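Local coordinates for protein eukaryotic translation initiation factor 5A-2 (Arabidopsis thaliana, PDB 3HKS) that promotes translation elongation and termination by binding between the exit and peptidyl sites of stalled ribosomes, notably at polyproline sequences, at residues Q99-T104 with F108-T113; L122-P125 with L130-Q133; S53-G58 with H62-F67. All blocks are in the same frame, centred on the assembly; numbering follows the deposited sequence.

How the contacts relate
Contacts 1 and 2 belong to the C-terminal OB-fold part of the chain, contact 3 to the N-terminal SH3-like part, on the opposite side of the chain's centre. Contacts 1 and 2 touch, their centres about 10 Å apart: V109 N lies 2.9 Å from L122 O, a probable hydrogen bond, and V109 packs on L124, so the hairpin lies against the loop segment 122-125, which follows strand 118-119 and runs on to helix 128-139. Contact 3 stands alone, its centre about 47 Å from that of contact 1 and about 43 Å from that of contact 2. The loop it closes carries K59, the hypusine site by similarity, unmodified here. The ethanediol, probably from the crystallisation liquor, sits beside contact 2.

Contact 1 of 3, residues Q99-T104 with F108-T113; sequences QLIDIT and FVSLLT
L112 N gives a nearly straight bond to Q99 O (2.8 Å), one of the backbone bonds that join strands 99-103 and 109-112, which run antiparallel. S110 N bonds to D102 O at 2.8 Å. S110 O takes two donors from the same face of its carbonyl plane: I101 N at 2.9 Å, close to straight, and D102 N at 3.3 Å, bent to 139°. I101 and D102 thus both face S110, a classic beta bulge in the first hairpin of the OB-fold region. Near the turn T104 N bonds to F108 O, and F108 N returns to T104 OG1 at 2.9 Å; with OG1 between backbone N and carbonyl carbon (chi1 73°), this hydroxyl faces F108 N and is hydrogen-bonded to D106 OD1.

Apolar contacts join L100 to V109 and L111, on the face that meets helix 128-139 and strand 142-151. L100 and V109 cross at about a right angle, with CD1 of L100 pressed to 3.4 Å from CG1 of V109. On the other face D102 CB and S110 CB abut at 3.5 Å, while S110 OG turns to D120. I101 lays CG1 against S110 O and OG. Beyond it the Q99 and L112 side chains run alongside, and a water joins Q99 N to L112 O.

Contact 2 of 3, residues L122-P125 with L130-Q133; sequences LKLP and LTAQ. With EDO (1,2-ethanediol), chain F.
The backbones of L124 and T131 come nearest, their CA atoms 6.0 Å apart, where an irregular segment meets the first turns of helix 128-139. T131 carries the contact: its OG1 donates to P125 O at 2.7 Å, arriving at 137° to the C=O bond and tilted 16° from the carbonyl plane. With OG1 anti to the carbonyl carbon (chi1 -77°), the hydroxyl also lies against the proline ring, 3.3 Å from P125 CD, and close to L124 CB (3.6 Å). D127 O, just before the helix, is a weak second acceptor for the same hydroxyl proton. P125 and L130 cross at about a right angle, ring carbon CG of P125 touching CB of L130 at 3.7 Å.

On the 122-125 side, K123 N gives a nearly straight bond of 3.1 Å to O1 of the ethanediol, which I157 N also holds; K123 additionally makes a cation-pi contact with F108. L122 bonds to V109 of strand 109-112 through the backbone. L124 and P125 both rest on M134 of the helix, and P125 touches I157 and L130 touches V160, so the contact lies where the start of helix 128-139 meets strand 154-163.

Contact 3 of 3, residues S53-G58 with H62-F67; sequences STSKTG and HAKCHF
S53 and H66, then S55 and K64, form hydrogen-bonded antiparallel pairs, and between them T54 and C65 make a non-hydrogen-bonded one. This end is tight. H66 N meets S53 O at 2.6 Å, nearly along the carbonyl direction, and S53 N answers to H66 O; K64 N reaches S55 O at 2.8 Å, while S55 N bonds to K64 O in the carbonyl plane. T54 CA makes a CA-H...O contact with K64 O (3.0 Å).

The face bearing S53, S55, K64 and H66 adds a side-chain tie. S55 OG stands between its backbone N and carbonyl carbon (chi1 65°), which turns it across the strands to the edge of the H66 ring, near the ring plane, 2.6 Å from NE2; either partner may be the donor. S53 OG packs on H66 CB at 3.6 Å, and a water spans S53 OG and H66 O. I81 of strand 77-83 touches the side chains of K64 and H66, while on the opposite face C65 is buried.

Toward the loop the pairing gives way to polar, water-mediated contacts. The K64 chain bends at chi3 and chi4 to bring NZ to T57 OG1 at 2.8 Å, across the opening hairpin. A water there accepts from T57 N and K64 NZ and donates to H62 O, bridging the two backbones. K56 is exposed, its CE grazing A63 N at 4.0 Å and its CG lying near H62 N.

The arrangement is a long beta hairpin of the SH3-like N-terminal domain, strands 45-55 and 64-71, whose exposed tip in the eIF-5A family presents the hypusine lysine; K59 holds that position by similarity.

Contact 1 of 3, residues Q99-T104 with F108-T113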
# COMPACT_ATOMS: atom_id res chain seq x y z
N GLN A 99 5.10 -16.27 -4.61
CA GLN A 99 5.55 -16.91 -5.84
C GLN A 99 4.39 -16.97 -6.84
O GLN A 99 3.26 -17.29 -6.48
CB GLN A 99 6.10 -18.32 -5.54
CG GLN A 99 7.26 -18.32 -4.55
CD GLN A 99 7.55 -19.69 -3.98
OE1 GLN A 99 7.89 -20.62 -4.72
NE2 GLN A 99 7.44 -19.83 -2.66
N LEU A 100 4.69 -16.64 -8.10
CA LEU A 100 3.72 -16.68 -9.18
C LEU A 100 3.56 -18.11 -9.72
O LEU A 100 4.53 -18.73 -10.14
CB LEU A 100 4.15 -15.72 -10.30
CG LEU A 100 3.28 -15.65 -11.56
CD1 LEU A 100 1.96 -14.96 -11.25
CD2 LEU A 100 4.03 -14.94 -12.72
N ILE A 101 2.33 -18.62 -9.69
CA ILE A 101 2.05 -19.97 -10.15
C ILE A 101 1.06 -20.03 -11.33
O ILE A 101 0.80 -21.11 -11.89
CB ILE A 101 1.63 -20.92 -8.97
CG1 ILE A 101 0.44 -20.34 -8.18
CG2 ILE A 101 2.83 -21.18 -8.04
CD1 ILE A 101 -0.10 -21.28 -7.10
N ASP A 102 0.52 -18.88 -11.73
CA ASP A 102 -0.29 -18.80 -12.96
C ASP A 102 -0.62 -17.38 -13.40
O ASP A 102 -0.76 -16.48 -12.58
CB ASP A 102 -1.59 -19.62 -12.87
CG ASP A 102 -2.24 -19.84 -14.24
OD1 ASP A 102 -1.53 -19.78 -15.27
OD2 ASP A 102 -3.46 -20.05 -14.28
N ILE A 103 -0.72 -17.21 -14.72
CA ILE A 103 -1.36 -16.06 -15.31
C ILE A 103 -2.42 -16.62 -16.24
O ILE A 103 -2.11 -17.32 -17.22
CB ILE A 103 -0.36 -15.14 -16.11
CG1 ILE A 103 0.78 -14.66 -15.21
CG2 ILE A 103 -1.09 -13.96 -16.73
CD1 ILE A 103 1.94 -14.02 -15.95
N THR A 104 -3.69 -16.33 -15.93
CA THR A 104 -4.81 -16.84 -16.70
C THR A 104 -4.93 -16.05 -18.01
O THR A 104 -4.41 -14.96 -18.11
CB THR A 104 -6.14 -16.77 -15.92
OG1 THR A 104 -6.58 -15.41 -15.84
CG2 THR A 104 -5.99 -17.34 -14.51
N PHE A 108 -6.00 -12.78 -14.81
CA PHE A 108 -5.87 -13.02 -13.38
C PHE A 108 -4.51 -13.64 -13.08
O PHE A 108 -3.88 -14.27 -13.93
CB PHE A 108 -7.01 -13.89 -12.84
CG PHE A 108 -8.32 -13.14 -12.63
CD1 PHE A 108 -8.55 -12.43 -11.45
CD2 PHE A 108 -9.30 -13.14 -13.61
CE1 PHE A 108 -9.74 -11.73 -11.25
CE2 PHE A 108 -10.52 -12.46 -13.42
CZ PHE A 108 -10.73 -11.75 -12.24
N VAL A 109 -4.07 -13.44 -11.85
CA VAL A 109 -2.79 -13.94 -11.39
C VAL A 109 -3.06 -14.94 -10.25
O VAL A 109 -3.93 -14.71 -9.40
CB VAL A 109 -1.88 -12.75 -11.00
CG1 VAL A 109 -0.71 -13.17 -10.21
CG2 VAL A 109 -1.42 -12.02 -12.28
N SER A 110 -2.35 -16.07 -10.28
CA SER A 110 -2.43 -17.03 -9.20
C SER A 110 -1.14 -17.01 -8.41
O SER A 110 -0.04 -17.15 -8.98
CB SER A 110 -2.74 -18.43 -9.73
OG SER A 110 -2.88 -19.36 -8.67
N LEU A 111 -1.27 -16.81 -7.11
CA LEU A 111 -0.12 -16.60 -6.23
C LEU A 111 -0.10 -17.67 -5.14
O LEU A 111 -1.13 -18.03 -4.58
CB LEU A 111 -0.17 -15.19 -5.62
CG LEU A 111 -0.12 -13.98 -6.57
CD1 LEU A 111 -0.30 -12.64 -5.82
CD2 LEU A 111 1.19 -13.98 -7.38
N LEU A 112 1.10 -18.16 -4.86
CA LEU A 112 1.29 -19.16 -3.82
C LEU A 112 1.47 -18.48 -2.47
O LEU A 112 2.27 -17.58 -2.30
CB LEU A 112 2.46 -20.11 -4.13
CG LEU A 112 2.77 -21.26 -3.16
CD1 LEU A 112 1.63 -22.28 -3.02
CD2 LEU A 112 4.06 -21.97 -3.58
N THR A 113 0.68 -18.97 -1.53
CA THR A 113 0.54 -18.42 -0.19
C THR A 113 1.49 -19.16 0.80
O THR A 113 1.81 -20.34 0.58
CB THR A 113 -0.95 -18.60 0.16
OG1 THR A 113 -1.67 -17.39 -0.15
CG2 THR A 113 -1.15 -19.03 1.50
O HOH W 1 4.88 -17.78 -1.84

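Contact 2 of 3, residues L122-P125 with L130-Q133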
# COMPACT_ATOMS: atom_id res chain seq x y z
N LEU A 122 -6.24 -11.18 -7.61
CA LEU A 122 -5.55 -10.07 -8.28
C LEU A 122 -5.40 -10.27 -9.78
O LEU A 122 -5.36 -11.39 -10.29
CB LEU A 122 -4.17 -9.84 -7.67
CG LEU A 122 -4.09 -9.45 -6.19
CD1 LEU A 122 -2.66 -9.05 -5.85
CD2 LEU A 122 -5.09 -8.35 -5.87
N LYS A 123 -5.30 -9.15 -10.49
CA LYS A 123 -5.04 -9.15 -11.91
C LYS A 123 -3.66 -8.58 -12.17
O LYS A 123 -2.99 -8.09 -11.25
CB LYS A 123 -6.12 -8.35 -12.65
CG LYS A 123 -7.53 -8.91 -12.40
CD LYS A 123 -8.53 -8.44 -13.43
CE LYS A 123 -8.38 -9.20 -14.75
NZ LYS A 123 -9.54 -8.94 -15.65
N LEU A 124 -3.21 -8.71 -13.42
CA LEU A 124 -1.94 -8.15 -13.86
C LEU A 124 -1.92 -6.64 -13.61
O LEU A 124 -2.92 -5.96 -13.85
CB LEU A 124 -1.69 -8.46 -15.34
CG LEU A 124 -1.38 -9.92 -15.70
CD1 LEU A 124 -1.63 -10.17 -17.17
CD2 LEU A 124 0.07 -10.25 -15.34
N PRO A 125 -0.77 -6.11 -13.13
CA PRO A 125 -0.77 -4.67 -12.84
C PRO A 125 -0.90 -3.83 -14.12
O PRO A 125 -0.57 -4.31 -15.21
CB PRO A 125 0.58 -4.44 -12.15
CG PRO A 125 1.43 -5.63 -12.50
CD PRO A 125 0.53 -6.76 -12.87
N LEU A 130 6.09 -4.19 -15.27
CA LEU A 130 5.80 -5.22 -14.28
C LEU A 130 5.07 -6.40 -14.91
O LEU A 130 5.39 -7.54 -14.63
CB LEU A 130 4.98 -4.63 -13.13
CG LEU A 130 5.63 -4.29 -11.77
CD1 LEU A 130 7.13 -4.02 -11.82
CD2 LEU A 130 4.87 -3.15 -11.07
N THR A 131 4.10 -6.11 -15.77
CA THR A 131 3.33 -7.14 -16.46
C THR A 131 4.17 -7.96 -17.44
O THR A 131 4.06 -9.18 -17.47
CB THR A 131 2.06 -6.53 -17.13
OG1 THR A 131 1.09 -6.29 -16.12
CG2 THR A 131 1.45 -7.46 -18.20
N ALA A 132 5.02 -7.29 -18.22
CA ALA A 132 5.92 -7.98 -19.13
C ALA A 132 6.90 -8.87 -18.36
O ALA A 132 7.19 -9.99 -18.79
CB ALA A 132 6.67 -7.00 -20.01
N GLN A 133 7.41 -8.38 -17.23
CA GLN A 133 8.29 -9.18 -16.37
C GLN A 133 7.61 -10.47 -15.88
O GLN A 133 8.23 -11.54 -15.89
CB GLN A 133 8.76 -8.39 -15.15
CG GLN A 133 9.83 -7.37 -15.44
CD GLN A 133 10.24 -6.62 -14.20
OE1 GLN A 133 11.00 -7.13 -13.37
NE2 GLN A 133 9.76 -5.39 -14.06
C1 EDO F . -4.01 -5.98 -8.85
O1 EDO F . -5.32 -6.26 -9.37
C2 EDO F . -3.22 -5.13 -9.84
O2 EDO F . -2.07 -4.53 -9.22

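Contact 3 of 3, residues S53-G58 with H62-F67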
# COMPACT_ATOMS: atom_id res chain seq x y z
N SER A 53 2.94 19.81 10.13
CA SER A 53 3.19 21.04 10.89
C SER A 53 2.11 21.29 11.95
O SER A 53 1.00 20.74 11.89
CB SER A 53 3.36 22.25 9.96
OG SER A 53 2.20 22.52 9.21
N THR A 54 2.43 22.11 12.94
CA THR A 54 1.49 22.41 14.02
C THR A 54 1.21 23.90 14.09
O THR A 54 2.04 24.71 13.66
CB THR A 54 2.00 21.90 15.39
OG1 THR A 54 3.29 22.46 15.65
CG2 THR A 54 2.10 20.37 15.42
N SER A 55 0.04 24.24 14.62
CA SER A 55 -0.31 25.63 14.94
C SER A 55 -1.11 25.68 16.23
O SER A 55 -1.76 24.70 16.62
CB SER A 55 -1.08 26.31 13.78
OG SER A 55 -2.34 25.71 13.56
N LYS A 56 -1.06 26.82 16.91
CA LYS A 56 -1.76 26.97 18.16
C LYS A 56 -2.42 28.35 18.28
O LYS A 56 -1.81 29.38 17.95
CB LYS A 56 -0.79 26.70 19.30
CG LYS A 56 -1.34 26.88 20.71
CD LYS A 56 -0.21 26.70 21.74
CE LYS A 56 0.10 25.22 21.92
NZ LYS A 56 1.14 24.96 22.95
N THR A 57 -3.68 28.34 18.71
CA THR A 57 -4.41 29.56 19.01
C THR A 57 -3.94 30.20 20.32
O THR A 57 -4.34 29.77 21.41
CB THR A 57 -5.92 29.30 19.06
OG1 THR A 57 -6.34 28.77 17.79
CG2 THR A 57 -6.72 30.59 19.38
N GLY A 58 -3.06 31.20 20.21
CA GLY A 58 -2.58 31.96 21.37
C GLY A 58 -1.75 31.12 22.34
O GLY A 58 -1.37 29.99 22.04
N HIS A 62 -4.47 24.60 22.13
CA HIS A 62 -3.93 23.25 21.99
C HIS A 62 -3.55 23.06 20.53
O HIS A 62 -4.30 23.45 19.64
CB HIS A 62 -4.97 22.20 22.43
CG HIS A 62 -5.54 22.48 23.79
ND1 HIS A 62 -6.70 23.19 23.98
CD2 HIS A 62 -5.06 22.20 25.02
CE1 HIS A 62 -6.93 23.32 25.27
NE2 HIS A 62 -5.95 22.73 25.93
N ALA A 63 -2.38 22.48 20.31
CA ALA A 63 -1.83 22.37 18.97
C ALA A 63 -2.78 21.64 18.05
O ALA A 63 -3.45 20.68 18.45
CB ALA A 63 -0.47 21.65 19.00
N LYS A 64 -2.85 22.14 16.81
CA LYS A 64 -3.51 21.45 15.73
C LYS A 64 -2.40 20.91 14.85
O LYS A 64 -1.35 21.56 14.70
CB LYS A 64 -4.41 22.41 14.93
CG LYS A 64 -5.59 22.92 15.74
CD LYS A 64 -6.16 24.23 15.24
CE LYS A 64 -5.35 25.41 15.70
NZ LYS A 64 -6.25 26.43 16.29
N CYS A 65 -2.62 19.73 14.30
CA CYS A 65 -1.68 19.11 13.36
C CYS A 65 -2.19 19.28 11.94
O CYS A 65 -3.34 18.96 11.65
CB CYS A 65 -1.50 17.63 13.67
SG CYS A 65 -0.80 17.32 15.28
N HIS A 66 -1.33 19.81 11.08
CA HIS A 66 -1.65 20.05 9.68
C HIS A 66 -0.93 18.99 8.86
O HIS A 66 0.30 18.96 8.82
CB HIS A 66 -1.20 21.47 9.26
CG HIS A 66 -1.77 22.57 10.11
ND1 HIS A 66 -2.44 23.65 9.58
CD2 HIS A 66 -1.77 22.75 11.45
CE1 HIS A 66 -2.83 24.45 10.56
NE2 HIS A 66 -2.44 23.92 11.70
N PHE A 67 -1.68 18.12 8.20
CA PHE A 67 -1.09 17.02 7.43
C PHE A 67 -1.11 17.25 5.93
O PHE A 67 -2.13 17.67 5.37
CB PHE A 67 -1.82 15.69 7.73
CG PHE A 67 -1.71 15.27 9.16
CD1 PHE A 67 -0.49 14.88 9.69
CD2 PHE A 67 -2.83 15.27 9.98
CE1 PHE A 67 -0.38 14.50 11.02
CE2 PHE A 67 -2.73 14.88 11.32
CZ PHE A 67 -1.51 14.50 11.84
O HOH W 2 1.65 20.64 6.78
O HOH W 3 -5.16 25.88 18.97